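Local coordinates for uncharacterized peroxidase-related protein (Silicibacter sp., PDB 2PFX), which is of unknown function but, as a peroxidase-related member of the AhpD-like carboxymuconolactone decarboxylase family, may act as an oxidoreductase, at residues A138-E142 / A143-V147. Numbering follows the deposited sequence.
Sequences AEIEE and ADREV
Arg145 turns one guanidinium face to Glu142 CA and, further off, Glu141 O, both offset toward its rim. Bent at chi3 (-65°), the long chain brings NH2 back to Glu142, forming a salt bridge to Glu142 OE1 at 2.7 Å. The planes stand 74° apart and NH2 comes from above the carboxylate, so this is a single-bond bridge, not a coplanar two-bond one; Glu142 OE2 forms a second salt bridge, with Arg149. Two waters lie at the guanidinium edge, one joining NE to Glu142 OE1, the other joining NH1 to Ile140 O.

Asp144 stands at N3, three residues after the N-cap residue Glu141: its short carboxylate accepts the amide of Glu141, N to OD2 2.9 Å, on the anti side, the backbone half of a capping box. With CG beside its own backbone N (chi1 -64°), the group reaches back toward the helix start, and OD2 also bridges to Lys132. Glu141 O accepts Arg145 N over a long 3.3 Å, the first i to i+4 bond of the helix. Ile140, a buried branched residue, brings CG2 within 4.1 Å of Asp144 CB.

The turn thus links helix 121-136, on whose Phe129 and Met133 Ile140 packs, to helix 142-150, while Arg145 NH1 reaches Ala177 O of the second subunit.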
ATOM      1  N   ALA A 138      10.464  10.352   0.101  1.00 13.77           N
ATOM      2  CA  ALA A 138      10.202  11.390  -0.891  1.00 12.11           C
ATOM      3  C   ALA A 138       9.220  12.437  -0.378  1.00 13.86           C
ATOM      4  O   ALA A 138       9.155  13.549  -0.895  1.00 12.90           O
ATOM      5  CB  ALA A 138       9.663  10.791  -2.186  1.00 11.20           C
ATOM      6  N   GLU A 139       8.482  12.077   0.660  1.00 15.51           N
ATOM      7  CA  GLU A 139       7.476  12.968   1.214  1.00 14.96           C
ATOM      8  C   GLU A 139       7.988  13.761   2.405  1.00 14.91           C
ATOM      9  O   GLU A 139       7.276  14.532   3.032  1.00 12.58           O
ATOM     10  CB  GLU A 139       6.274  12.110   1.617  1.00 13.18           C
ATOM     11  CG  GLU A 139       5.699  11.342   0.431  1.00 17.19           C
ATOM     12  CD  GLU A 139       4.419  10.605   0.729  1.00 39.26           C
ATOM     13  OE1 GLU A 139       3.953  10.607   1.889  1.00 43.66           O
ATOM     14  OE2 GLU A 139       3.879  10.016  -0.234  1.00 41.33           O
ATOM     15  N   ILE A 140       9.243  13.626   2.770  1.00 10.69           N
ATOM     16  CA  ILE A 140       9.754  14.438   3.878  0.50 10.12           C
ATOM     17  C   ILE A 140       9.894  15.877   3.402  1.00 16.19           C
ATOM     18  O   ILE A 140      10.389  16.119   2.299  1.00 13.54           O
ATOM     19  CB  ILE A 140      11.065  13.919   4.441  0.50 16.21           C
ATOM     20  CG1 ILE A 140      10.807  12.592   5.202  0.50 16.03           C
ATOM     21  CG2 ILE A 140      11.797  14.885   5.343  0.50 14.82           C
ATOM     22  CD1 ILE A 140      12.021  11.752   4.911  0.50 17.19           C
ATOM     23  N   GLU A 141       9.419  16.790   4.247  1.00 14.26           N
ATOM     24  CA  GLU A 141       9.394  18.221   3.962  1.00 22.19           C
ATOM     25  C   GLU A 141      10.102  19.046   5.046  1.00 15.04           C
ATOM     26  O   GLU A 141      10.421  18.557   6.124  1.00 11.23           O
ATOM     27  CB  GLU A 141       7.985  18.809   3.913  1.00 27.22           C
ATOM     28  CG  GLU A 141       7.014  18.328   2.886  1.00 35.43           C
ATOM     29  CD  GLU A 141       7.015  19.103   1.586  1.00157.91           C
ATOM     30  OE1 GLU A 141       7.300  20.314   1.556  1.00 85.83           O
ATOM     31  OE2 GLU A 141       6.715  18.403   0.600  1.00 31.59           O
ATOM     32  N   GLU A 142      10.264  20.326   4.719  1.00 13.16           N
ATOM     33  CA  GLU A 142      10.898  21.223   5.682  1.00 10.66           C
ATOM     34  C   GLU A 142      10.182  21.185   7.020  1.00 11.54           C
ATOM     35  O   GLU A 142      10.801  21.228   8.072  1.00 15.44           O
ATOM     36  CB  GLU A 142      10.901  22.618   5.065  1.00 15.11           C
ATOM     37  CG  GLU A 142      11.581  23.635   5.950  1.00 20.03           C
ATOM     38  CD  GLU A 142      13.041  23.388   6.210  1.00 26.22           C
ATOM     39  OE1 GLU A 142      13.781  22.906   5.340  1.00 17.24           O
ATOM     40  OE2 GLU A 142      13.504  23.708   7.328  1.00 27.64           O
ATOM     41  N   ALA A 143       8.859  21.093   7.032  1.00 14.27           N
ATOM     42  CA  ALA A 143       8.121  21.054   8.290  1.00 15.06           C
ATOM     43  C   ALA A 143       8.470  19.827   9.128  1.00 15.29           C
ATOM     44  O   ALA A 143       8.442  19.908  10.355  1.00 15.95           O
ATOM     45  CB  ALA A 143       6.626  21.073   7.997  1.00 21.38           C
ATOM     46  N   ASP A 144       8.784  18.700   8.477  1.00 14.46           N
ATOM     47  CA  ASP A 144       9.232  17.523   9.212  1.00 14.13           C
ATOM     48  C   ASP A 144      10.567  17.752   9.901  1.00 10.30           C
ATOM     49  O   ASP A 144      10.838  17.348  11.028  1.00 11.45           O
ATOM     50  CB  ASP A 144       9.361  16.332   8.265  1.00 10.83           C
ATOM     51  CG  ASP A 144       8.026  15.924   7.672  1.00 16.15           C
ATOM     52  OD1 ASP A 144       7.068  15.762   8.447  1.00 27.87           O
ATOM     53  OD2 ASP A 144       7.877  15.775   6.454  1.00 19.60           O
ATOM     54  N   ARG A 145      11.484  18.432   9.214  1.00  9.14           N
ATOM     55  CA  ARG A 145      12.760  18.777   9.829  1.00 10.49           C
ATOM     56  C   ARG A 145      12.555  19.784  10.964  1.00 13.62           C
ATOM     57  O   ARG A 145      13.271  19.762  11.964  1.00 12.83           O
ATOM     58  CB  ARG A 145      13.722  19.298   8.764  1.00 10.58           C
ATOM     59  CG  ARG A 145      14.150  18.186   7.803  1.00  9.34           C
ATOM     60  CD  ARG A 145      15.302  18.610   6.915  1.00 14.46           C
ATOM     61  NE  ARG A 145      14.955  19.686   5.995  1.00 12.04           N
ATOM     62  CZ  ARG A 145      14.400  19.505   4.808  1.00 13.14           C
ATOM     63  NH1 ARG A 145      14.104  18.308   4.326  1.00 13.11           N
ATOM     64  NH2 ARG A 145      14.115  20.558   4.058  1.00 14.33           N
ATOM     65  N   GLU A 146      11.570  20.664  10.834  1.00 14.90           N
ATOM     66  CA  GLU A 146      11.371  21.652  11.903  1.00 12.70           C
ATOM     67  C   GLU A 146      10.809  20.992  13.145  1.00 10.13           C
ATOM     68  O   GLU A 146      11.051  21.443  14.280  1.00 13.77           O
ATOM     69  CB  GLU A 146      10.456  22.781  11.427  1.00 23.83           C
ATOM     70  CG  GLU A 146      10.422  23.969  12.401  1.00 24.79           C
ATOM     71  CD  GLU A 146      11.776  24.597  12.633  1.00 27.09           C
ATOM     72  OE1 GLU A 146      12.573  24.775  11.671  1.00 20.22           O
ATOM     73  OE2 GLU A 146      12.062  24.920  13.813  1.00 33.04           O
ATOM     74  N   VAL A 147      10.054  19.915  12.950  1.00 14.91           N
ATOM     75  CA  VAL A 147       9.557  19.192  14.130  1.00 12.76           C
ATOM     76  C   VAL A 147      10.732  18.718  14.971  1.00 12.33           C
ATOM     77  O   VAL A 147      10.769  18.808  16.197  1.00 13.89           O
ATOM     78  CB  VAL A 147       8.657  18.005  13.776  1.00 13.80           C
ATOM     79  CG1 VAL A 147       8.408  17.128  14.986  1.00 14.88           C
ATOM     80  CG2 VAL A 147       7.339  18.528  13.200  1.00 16.19           C
TER
HETATM   81  O   HOH W   1      12.828  17.539   1.966  1.00 19.61           O
HETATM   82  O   HOH W   2      16.084  22.248   6.561  1.00 18.76           O
HETATM   83  O   HOH W   3      11.644  25.587   8.905  1.00 24.74           O